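Local coordinates for beta-lactamase-like protein (Koribacter versatilis, PDB 6B9V) that hydrolyses diphosphate bonds, probably including those of reactive FAD photoproducts, at a dinuclear manganese centre in a metallo-beta-lactamase-like fold, at residues 197-202 against 229-234; 35-40 against 236-241; 158-163 against 206-211. All blocks are in the same frame, centred on the assembly; numbering follows the deposited sequence.

Contact 1: residues 197-202 against 229-234. With ZN (zinc ion), chain F; MN (manganese (II) ion), chain C.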
loop_
_atom_site.group_PDB
_atom_site.type_symbol
_atom_site.label_atom_id
_atom_site.label_comp_id
_atom_site.label_asym_id
_atom_site.label_seq_id
_atom_site.Cartn_x
_atom_site.Cartn_y
_atom_site.Cartn_z
ATOM N N PHE A 197 20.464 8.036 10.970
ATOM C CA PHE A 197 19.013 8.229 11.036
ATOM C C PHE A 197 18.499 7.782 12.399
ATOM O O PHE A 197 18.867 6.715 12.873
ATOM C CB PHE A 197 18.289 7.460 9.924
ATOM C CG PHE A 197 18.277 8.186 8.595
ATOM C CD1 PHE A 197 19.442 8.322 7.862
ATOM C CD2 PHE A 197 17.096 8.716 8.083
ATOM C CE1 PHE A 197 19.446 8.999 6.645
ATOM C CE2 PHE A 197 17.085 9.401 6.866
ATOM C CZ PHE A 197 18.261 9.541 6.146
ATOM N N LEU A 198 17.670 8.616 13.024
ATOM C CA LEU A 198 16.982 8.275 14.267
ATOM C C LEU A 198 15.487 8.509 14.136
ATOM O O LEU A 198 15.056 9.426 13.454
ATOM C CB LEU A 198 17.495 9.112 15.451
ATOM C CG LEU A 198 18.983 9.016 15.788
ATOM C CD1 LEU A 198 19.320 10.013 16.922
ATOM C CD2 LEU A 198 19.350 7.597 16.195
ATOM N N ASP A 199 14.723 7.687 14.839
ATOM C CA ASP A 199 13.288 7.892 15.077
ATOM C C ASP A 199 13.027 9.246 15.760
ATOM O O ASP A 199 13.680 9.567 16.755
ATOM C CB ASP A 199 12.799 6.726 15.963
ATOM C CG ASP A 199 11.311 6.766 16.264
ATOM O OD1 ASP A 199 10.871 7.623 17.055
ATOM O OD2 ASP A 199 10.589 5.899 15.735
ATOM N N ALA A 200 12.106 10.054 15.228
ATOM C CA ALA A 200 11.550 11.171 16.017
ATOM C C ALA A 200 10.092 11.374 15.613
ATOM O O ALA A 200 9.787 11.949 14.558
ATOM C CB ALA A 200 12.375 12.470 15.835
ATOM N N LEU A 201 9.196 10.860 16.450
ATOM C CA LEU A 201 7.788 10.772 16.099
ATOM C C LEU A 201 7.054 12.092 16.259
ATOM O O LEU A 201 6.279 12.484 15.390
ATOM C CB LEU A 201 7.103 9.704 16.950
ATOM C CG LEU A 201 5.587 9.547 16.783
ATOM C CD1 LEU A 201 5.289 8.897 15.410
ATOM C CD2 LEU A 201 4.987 8.723 17.932
ATOM N N ARG A 202 7.271 12.752 17.394
ATOM C CA ARG A 202 6.445 13.882 17.800
ATOM C C ARG A 202 7.097 14.555 19.006
ATOM O O ARG A 202 8.164 14.130 19.444
ATOM C CB ARG A 202 5.036 13.409 18.132
ATOM C CG ARG A 202 4.969 12.583 19.427
ATOM C CD ARG A 202 3.615 11.907 19.609
ATOM N NE ARG A 202 3.465 11.312 20.943
ATOM C CZ ARG A 202 2.358 10.693 21.365
ATOM N NH1 ARG A 202 1.306 10.588 20.563
ATOM N NH2 ARG A 202 2.291 10.186 22.594
ATOM N N PHE A 229 16.205 12.822 11.192
ATOM C CA PHE A 229 15.127 12.160 11.909
ATOM C C PHE A 229 14.101 11.593 10.932
ATOM O O PHE A 229 13.829 12.182 9.873
ATOM C CB PHE A 229 14.433 13.112 12.880
ATOM C CG PHE A 229 15.306 13.582 14.027
ATOM C CD1 PHE A 229 16.409 12.845 14.442
ATOM C CD2 PHE A 229 15.013 14.763 14.685
ATOM C CE1 PHE A 229 17.205 13.284 15.515
ATOM C CE2 PHE A 229 15.803 15.213 15.757
ATOM C CZ PHE A 229 16.894 14.471 16.169
ATOM N N THR A 230 13.500 10.474 11.307
ATOM C CA THR A 230 12.506 9.846 10.420
ATOM C C THR A 230 11.368 9.275 11.270
ATOM O O THR A 230 11.364 9.449 12.496
ATOM C CB THR A 230 13.172 8.761 9.540
ATOM O OG1 THR A 230 12.246 8.278 8.553
ATOM C CG2 THR A 230 13.674 7.589 10.404
ATOM N N HIS A 231 10.403 8.616 10.625
ATOM C CA HIS A 231 9.179 8.101 11.269
ATOM C C HIS A 231 8.339 9.258 11.837
ATOM O O HIS A 231 7.673 9.130 12.858
ATOM C CB HIS A 231 9.507 7.085 12.367
ATOM C CG HIS A 231 8.468 6.015 12.516
ATOM N ND1 HIS A 231 7.210 6.267 13.013
ATOM C CD2 HIS A 231 8.499 4.695 12.216
ATOM C CE1 HIS A 231 6.508 5.144 13.024
ATOM N NE2 HIS A 231 7.261 4.181 12.526
ATOM N N ILE A 232 8.330 10.359 11.099
ATOM C CA ILE A 232 7.782 11.631 11.558
ATOM C C ILE A 232 6.259 11.707 11.401
ATOM O O ILE A 232 5.736 11.345 10.349
ATOM C CB ILE A 232 8.416 12.789 10.775
ATOM C CG1 ILE A 232 9.933 12.840 11.034
ATOM C CG2 ILE A 232 7.739 14.124 11.119
ATOM C CD1 ILE A 232 10.696 13.536 9.930
ATOM N N SER A 233 5.573 12.192 12.437
ATOM C CA SER A 233 4.107 12.328 12.428
ATOM C C SER A 233 3.659 13.753 12.089
ATOM O O SER A 233 4.486 14.660 11.963
ATOM C CB SER A 233 3.531 11.932 13.795
ATOM O OG SER A 233 3.708 12.991 14.727
ATOM N N HIS A 234 2.346 13.970 11.958
ATOM C CA HIS A 234 1.851 15.312 11.653
ATOM C C HIS A 234 2.051 16.312 12.795
ATOM O O HIS A 234 1.751 17.504 12.666
ATOM C CB HIS A 234 0.363 15.257 11.210
ATOM C CG HIS A 234 -0.597 14.733 12.237
ATOM N ND1 HIS A 234 -1.955 14.978 12.221
ATOM C CD2 HIS A 234 -0.366 14.023 13.372
ATOM C CE1 HIS A 234 -2.522 14.406 13.268
ATOM N NE2 HIS A 234 -1.580 13.821 13.983
HETATM ZN ZN ZN F . -3.013 16.140 10.910
HETATM MN MN MN C . 6.972 2.034 12.355
#
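A200, just past the end of its strand, meets the F229 ring at the end of a parallel neighbour. The methyl CB of A200 lies 3.6 Å from CG of the F229 ring and meets it obliquely. L198 reaches the same ring at another point, its CB 4.0 Å from CD1. CG of F229 stands anti to its own carbonyl carbon (chi1 -66°), which puts the base of the ring beside A200. The strands pair in register, L198 with F229 and D199 with T230. T230 N donates to L198 O at 2.9 Å, and A200 N donates to T230 O in a nearly straight bond (173° at the hydrogen).

Past the strand ends the two chains stay together. L201 O is gripped twice by S233. The hydroxyl OG of S233 donates to L201 O at 2.7 Å, tilted from the carbonyl plane, while S233 N approaches L201 O at 3.1 Å on a lone pair in that plane. CD1 of L201 lies at the edge of the H231 ring, 4.0 Å from ND1. H231 binds a manganese ion through NE2 at 2.2 Å, beside D82, H83 and D178. D199 OD2 lies obliquely to the same ring, 3.7 Å from H231 CB, but its bond goes to H209. H234 ends the segment and binds zinc with C23, C25 and C28.

The pairing belongs to the beta-alpha-beta unit of strand 195-199, helix 212-222 and strand 226-230. Helix 212-222 packs on L198 and F229, strand 249-251 touches F229 and I232, and strand 2-9 lies against F197.

Contact 2: residues 35-40 against 236-241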
loop_
_atom_site.group_PDB
_atom_site.type_symbol
_atom_site.label_atom_id
_atom_site.label_comp_id
_atom_site.label_asym_id
_atom_site.label_seq_id
_atom_site.Cartn_x
_atom_site.Cartn_y
_atom_site.Cartn_z
ATOM N N ASP A 35 6.234 18.050 3.705
ATOM C CA ASP A 35 5.249 17.644 4.705
ATOM C C ASP A 35 4.403 16.463 4.213
ATOM O O ASP A 35 3.542 15.979 4.940
ATOM C CB ASP A 35 4.335 18.821 5.091
ATOM C CG ASP A 35 4.966 19.743 6.133
ATOM O OD1 ASP A 35 5.678 19.250 7.027
ATOM O OD2 ASP A 35 4.738 20.968 6.062
ATOM N N ARG A 36 4.637 16.023 2.975
ATOM C CA ARG A 36 4.037 14.795 2.471
ATOM C C ARG A 36 5.018 13.671 2.701
ATOM O O ARG A 36 6.138 13.705 2.185
ATOM C CB ARG A 36 3.691 14.896 0.983
ATOM C CG ARG A 36 3.069 13.627 0.394
ATOM C CD ARG A 36 2.892 13.762 -1.147
ATOM N NE ARG A 36 2.079 12.702 -1.760
ATOM C CZ ARG A 36 2.534 11.483 -2.052
ATOM N NH1 ARG A 36 3.784 11.156 -1.759
ATOM N NH2 ARG A 36 1.740 10.580 -2.619
ATOM N N ARG A 37 4.601 12.678 3.481
ATOM C CA ARG A 37 5.515 11.629 3.912
ATOM C C ARG A 37 4.903 10.231 3.774
ATOM O O ARG A 37 3.900 9.927 4.415
ATOM C CB ARG A 37 5.927 11.867 5.372
ATOM C CG ARG A 37 6.427 13.287 5.693
ATOM C CD ARG A 37 6.988 13.287 7.142
ATOM N NE ARG A 37 7.397 14.617 7.579
ATOM C CZ ARG A 37 8.591 15.164 7.351
ATOM N NH1 ARG A 37 9.520 14.513 6.662
ATOM N NH2 ARG A 37 8.857 16.378 7.813
ATOM N N LEU A 38 5.513 9.383 2.946
ATOM C CA LEU A 38 5.100 7.976 2.876
ATOM C C LEU A 38 5.691 7.177 4.042
ATOM O O LEU A 38 6.489 7.706 4.830
ATOM C CB LEU A 38 5.528 7.353 1.545
ATOM C CG LEU A 38 5.035 8.111 0.313
ATOM C CD1 LEU A 38 5.486 7.418 -0.984
ATOM C CD2 LEU A 38 3.504 8.241 0.353
ATOM N N ARG A 39 5.294 5.920 4.186
ATOM C CA ARG A 39 5.730 5.117 5.297
ATOM C C ARG A 39 7.259 4.844 5.282
ATOM O O ARG A 39 7.859 4.954 4.258
ATOM C CB ARG A 39 4.899 3.825 5.425
ATOM C CG ARG A 39 3.624 3.961 6.259
ATOM C CD ARG A 39 2.684 5.034 5.795
ATOM N NE ARG A 39 1.906 4.654 4.635
ATOM C CZ ARG A 39 0.760 4.017 4.661
ATOM N NH1 ARG A 39 0.189 3.669 5.801
ATOM N NH2 ARG A 39 0.188 3.694 3.559
ATOM N N PRO A 40 7.837 4.478 6.428
ATOM C CA PRO A 40 9.296 4.645 6.571
ATOM C C PRO A 40 10.189 3.533 5.996
ATOM O O PRO A 40 10.025 2.361 6.334
ATOM C CB PRO A 40 9.477 4.754 8.102
ATOM C CG PRO A 40 8.368 3.924 8.680
ATOM C CD PRO A 40 7.183 4.133 7.713
ATOM N N LEU A 236 4.888 17.317 13.695
ATOM C CA LEU A 236 6.115 18.061 13.406
ATOM C C LEU A 236 6.113 18.703 12.012
ATOM O O LEU A 236 6.314 18.010 11.009
ATOM C CB LEU A 236 7.332 17.132 13.537
ATOM C CG LEU A 236 7.524 16.390 14.867
ATOM C CD1 LEU A 236 8.680 15.389 14.802
ATOM C CD2 LEU A 236 7.771 17.382 15.965
ATOM N N PRO A 237 5.914 20.031 11.946
ATOM C CA PRO A 237 5.973 20.778 10.676
ATOM C C PRO A 237 7.391 20.747 10.123
ATOM O O PRO A 237 8.324 20.956 10.897
ATOM C CB PRO A 237 5.570 22.209 11.075
ATOM C CG PRO A 237 4.973 22.093 12.450
ATOM C CD PRO A 237 5.642 20.918 13.090
ATOM N N HIS A 238 7.574 20.507 8.830
ATOM C CA HIS A 238 8.930 20.234 8.348
ATOM C C HIS A 238 9.864 21.443 8.485
ATOM O O HIS A 238 10.873 21.390 9.205
ATOM C CB HIS A 238 8.908 19.754 6.891
ATOM C CG HIS A 238 10.261 19.362 6.378
ATOM N ND1 HIS A 238 10.826 18.133 6.642
ATOM C CD2 HIS A 238 11.171 20.050 5.646
ATOM C CE1 HIS A 238 12.032 18.082 6.101
ATOM N NE2 HIS A 238 12.257 19.225 5.472
ATOM N N GLU A 239 9.523 22.538 7.820
ATOM C CA GLU A 239 10.426 23.664 7.719
ATOM C C GLU A 239 10.549 24.368 9.067
ATOM O O GLU A 239 11.641 24.770 9.470
ATOM C CB GLU A 239 9.955 24.635 6.631
ATOM C CG GLU A 239 11.014 25.627 6.151
ATOM C CD GLU A 239 12.206 24.955 5.477
ATOM O OE1 GLU A 239 12.069 23.816 4.976
ATOM O OE2 GLU A 239 13.292 25.570 5.456
ATOM N N GLU A 240 9.433 24.500 9.774
ATOM C CA GLU A 240 9.452 25.225 11.034
ATOM C C GLU A 240 10.312 24.483 12.057
ATOM O O GLU A 240 11.017 25.117 12.840
ATOM C CB GLU A 240 8.032 25.431 11.575
ATOM C CG GLU A 240 7.960 26.546 12.594
ATOM C CD GLU A 240 6.540 26.910 12.983
ATOM O OE1 GLU A 240 5.581 26.462 12.303
ATOM O OE2 GLU A 240 6.390 27.661 13.971
ATOM N N THR A 241 10.253 23.151 12.033
ATOM C CA THR A 241 11.058 22.329 12.934
ATOM C C THR A 241 12.519 22.403 12.540
ATOM O O THR A 241 13.380 22.538 13.398
ATOM C CB THR A 241 10.616 20.847 12.939
ATOM O OG1 THR A 241 9.257 20.743 13.368
ATOM C CG2 THR A 241 11.485 20.011 13.876
HETATM O O HOH W 1 6.034 16.930 8.586
HETATM O O HOH W 2 6.822 22.707 6.227
#
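D35 meets the first turn of helix 238-244 with its carboxylate. OD1 accepts from H238 N at 2.9 Å, using its syn lone pair. The bond is bent, with 141° at the hydrogen. A water joins D35 OD1, R37 NE and L236 O. A second water links D35 OD2 to E239 N, and that oxygen also bonds S30. The N-H of H238, with that of E239 reached through water, would probably stabilise D35 as the anion at the helix start.

R37 comes next and reaches across with an extended chain from CG to NE. Its NH2 donates to H238 ND1 at 2.9 Å. The nitrogen lies in the plane of the imidazole, at its edge, while the guanidinium is turned 45° from the ring. H238 presents ND1 with CG anti to the backbone N (chi1 -176°). A donor at ND1 is consistent with that nitrogen being unprotonated. R37 NH1 turns elsewhere, to S12 and A252.

P237 is the N-cap residue of helix 238-244. The contact thus ties the loop between strands 2-9 and 41-46 to the start of that helix. Strand 249-251 lies beside both, with L251 touching R37 and H238.

Contact 3: residues 158-163 against 206-211. With MN (manganese (II) ion), chain D; PO4 (phosphate ion), chain E.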
loop_
_atom_site.group_PDB
_atom_site.type_symbol
_atom_site.label_atom_id
_atom_site.label_comp_id
_atom_site.label_asym_id
_atom_site.label_seq_id
_atom_site.Cartn_x
_atom_site.Cartn_y
_atom_site.Cartn_z
ATOM N N VAL A 158 17.907 -2.211 19.176
ATOM C CA VAL A 158 17.250 -1.092 19.841
ATOM C C VAL A 158 15.950 -1.593 20.487
ATOM O O VAL A 158 15.462 -2.679 20.155
ATOM C CB VAL A 158 16.967 0.091 18.874
ATOM C CG1 VAL A 158 18.285 0.642 18.297
ATOM C CG2 VAL A 158 16.021 -0.303 17.726
ATOM N N ILE A 159 15.409 -0.807 21.416
ATOM C CA ILE A 159 14.213 -1.203 22.153
ATOM C C ILE A 159 13.002 -0.385 21.691
ATOM O O ILE A 159 13.007 0.838 21.754
ATOM C CB ILE A 159 14.422 -1.042 23.663
ATOM C CG1 ILE A 159 15.604 -1.902 24.114
ATOM C CG2 ILE A 159 13.151 -1.429 24.428
ATOM C CD1 ILE A 159 15.412 -3.387 23.830
ATOM N N HIS A 160 11.982 -1.098 21.214
ATOM C CA HIS A 160 10.770 -0.551 20.608
ATOM C C HIS A 160 9.679 -0.848 21.629
ATOM O O HIS A 160 9.027 -1.896 21.573
ATOM C CB HIS A 160 10.519 -1.226 19.242
ATOM C CG HIS A 160 9.402 -0.636 18.419
ATOM N ND1 HIS A 160 8.884 0.618 18.637
ATOM C CD2 HIS A 160 8.760 -1.132 17.328
ATOM C CE1 HIS A 160 7.944 0.868 17.726
ATOM N NE2 HIS A 160 7.849 -0.174 16.931
ATOM N N GLY A 161 9.568 0.042 22.616
ATOM C CA GLY A 161 8.698 -0.155 23.770
ATOM C C GLY A 161 9.320 -1.090 24.793
ATOM O O GLY A 161 10.080 -0.673 25.660
ATOM N N GLU A 162 8.969 -2.365 24.712
ATOM C CA GLU A 162 9.727 -3.387 25.422
ATOM C C GLU A 162 10.173 -4.519 24.485
ATOM O O GLU A 162 10.690 -5.537 24.950
ATOM C CB GLU A 162 8.905 -3.950 26.587
ATOM C CG GLU A 162 7.596 -4.587 26.177
ATOM C CD GLU A 162 6.727 -4.933 27.374
ATOM O OE1 GLU A 162 7.222 -4.822 28.520
ATOM O OE2 GLU A 162 5.551 -5.310 27.168
ATOM N N THR A 163 9.987 -4.337 23.175
ATOM C CA THR A 163 10.392 -5.365 22.210
ATOM C C THR A 163 11.749 -5.036 21.584
ATOM O O THR A 163 11.916 -3.944 21.080
ATOM C CB THR A 163 9.346 -5.500 21.082
ATOM O OG1 THR A 163 8.074 -5.842 21.646
ATOM C CG2 THR A 163 9.765 -6.554 20.049
ATOM N N HIS A 206 6.068 9.071 23.820
ATOM C CA HIS A 206 5.243 7.998 23.264
ATOM C C HIS A 206 5.798 6.674 23.794
ATOM O O HIS A 206 7.009 6.530 23.940
ATOM C CB HIS A 206 5.256 8.033 21.715
ATOM C CG HIS A 206 4.351 7.022 21.080
ATOM N ND1 HIS A 206 4.736 5.714 20.849
ATOM C CD2 HIS A 206 3.076 7.121 20.629
ATOM C CE1 HIS A 206 3.736 5.054 20.290
ATOM N NE2 HIS A 206 2.714 5.882 20.148
ATOM N N PRO A 207 4.923 5.708 24.108
ATOM C CA PRO A 207 5.423 4.450 24.679
ATOM C C PRO A 207 6.453 3.685 23.819
ATOM O O PRO A 207 7.272 2.972 24.392
ATOM C CB PRO A 207 4.145 3.615 24.843
ATOM C CG PRO A 207 3.059 4.642 25.028
ATOM C CD PRO A 207 3.443 5.757 24.087
ATOM N N THR A 208 6.423 3.802 22.494
ATOM C CA THR A 208 7.298 2.949 21.684
ATOM C C THR A 208 8.187 3.713 20.717
ATOM O O THR A 208 8.950 3.097 19.967
ATOM C CB THR A 208 6.485 1.893 20.877
ATOM O OG1 THR A 208 5.591 2.554 19.983
ATOM C CG2 THR A 208 5.681 0.987 21.816
ATOM N N HIS A 209 8.105 5.047 20.738
ATOM C CA HIS A 209 8.906 5.865 19.827
ATOM C C HIS A 209 9.693 6.907 20.625
ATOM O O HIS A 209 9.585 6.963 21.845
ATOM C CB HIS A 209 8.013 6.526 18.755
ATOM C CG HIS A 209 7.489 5.563 17.734
ATOM N ND1 HIS A 209 8.180 5.247 16.578
ATOM C CD2 HIS A 209 6.343 4.827 17.687
ATOM C CE1 HIS A 209 7.493 4.368 15.873
ATOM N NE2 HIS A 209 6.373 4.099 16.519
ATOM N N SER A 210 10.519 7.692 19.944
ATOM C CA SER A 210 11.333 8.711 20.604
ATOM C C SER A 210 10.798 10.097 20.253
ATOM O O SER A 210 10.318 10.297 19.137
ATOM C CB SER A 210 12.804 8.585 20.182
ATOM O OG SER A 210 13.606 9.519 20.874
ATOM N N THR A 211 10.883 11.041 21.194
ATOM C CA THR A 211 10.487 12.421 20.939
ATOM C C THR A 211 11.589 13.196 20.245
ATOM O O THR A 211 12.754 12.785 20.243
ATOM C CB THR A 211 10.133 13.185 22.237
ATOM O OG1 THR A 211 11.309 13.320 23.052
ATOM C CG2 THR A 211 9.049 12.450 23.007
HETATM MN MN MN D . 7.063 -0.415 14.843
HETATM P P PO4 E . 4.909 1.486 14.550
HETATM O O1 PO4 E . 5.744 0.708 13.527
HETATM O O2 PO4 E . 4.972 2.964 14.274
HETATM O O3 PO4 E . 5.438 1.242 15.945
HETATM O O4 PO4 E . 3.457 1.052 14.457
#
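P207 touches G161 through its backbone: P207 O lies 3.5 Å from G161 CA, in a CA-H...O contact. Just before it, H206 braces the loop by accepting from T208 N at ND1. T208 then makes the closest approach to the strand end. Its carbonyl O accepts a hydrogen bond from H160 ND1 at 2.8 Å, and the acceptor lies in the plane of the imidazole. CB of T208 sits beside the same nitrogen. CG2 of T208 turns to the neighbouring turn and packs 3.8 Å from G161 CA.

H209 faces the same imidazole with its own ring. The edge of H160 points at the face of H209 in a T-shaped pair, planes at 74°. H160 CE1 is the touching atom, offset toward the rim. H209 NE2 donates to two oxygens of the bound phosphate, O2 at 2.9 Å and O3 at 3.1 Å, while D199 positions the ring from behind.

H160 NE2 binds manganese at 2.2 Å, with H78, H80 and D178 completing the protein ligands. Phosphate O1 binds this ion too, and O3, the oxygen shared with H209, does so at a longer 2.6 Å. T208 O is therefore a second-shell group that fixes the rotation of a metal-bound ring, and would probably make H160 a somewhat stronger donor to the metal. The phosphate, probably from the crystallisation liquor, may mark where a phosphate of the substrate sits.

From the N terminus, the loop segment 35-40 comes first and pairs with the start of helix 238-244, so contact 2 closes the longest loop. Contacts 1 and 3 both lie nested inside it. Segment 158-163 follows on its strand. Next come 197-202, 206-211 and 229-234, so contacts 3 and 1 cross. They are joined through D199, whose two carboxylate oxygens meet H209 and S210. Contacts 1 and 2 touch where R37 packs on I232 and P40 on H231. Contacts 2 and 3 do not touch. Contacts 1 and 3 join the sheet containing strands 151-160, 195-199 and 226-230 to the manganese centre. Contact 1 also runs on to the zinc ligand H234.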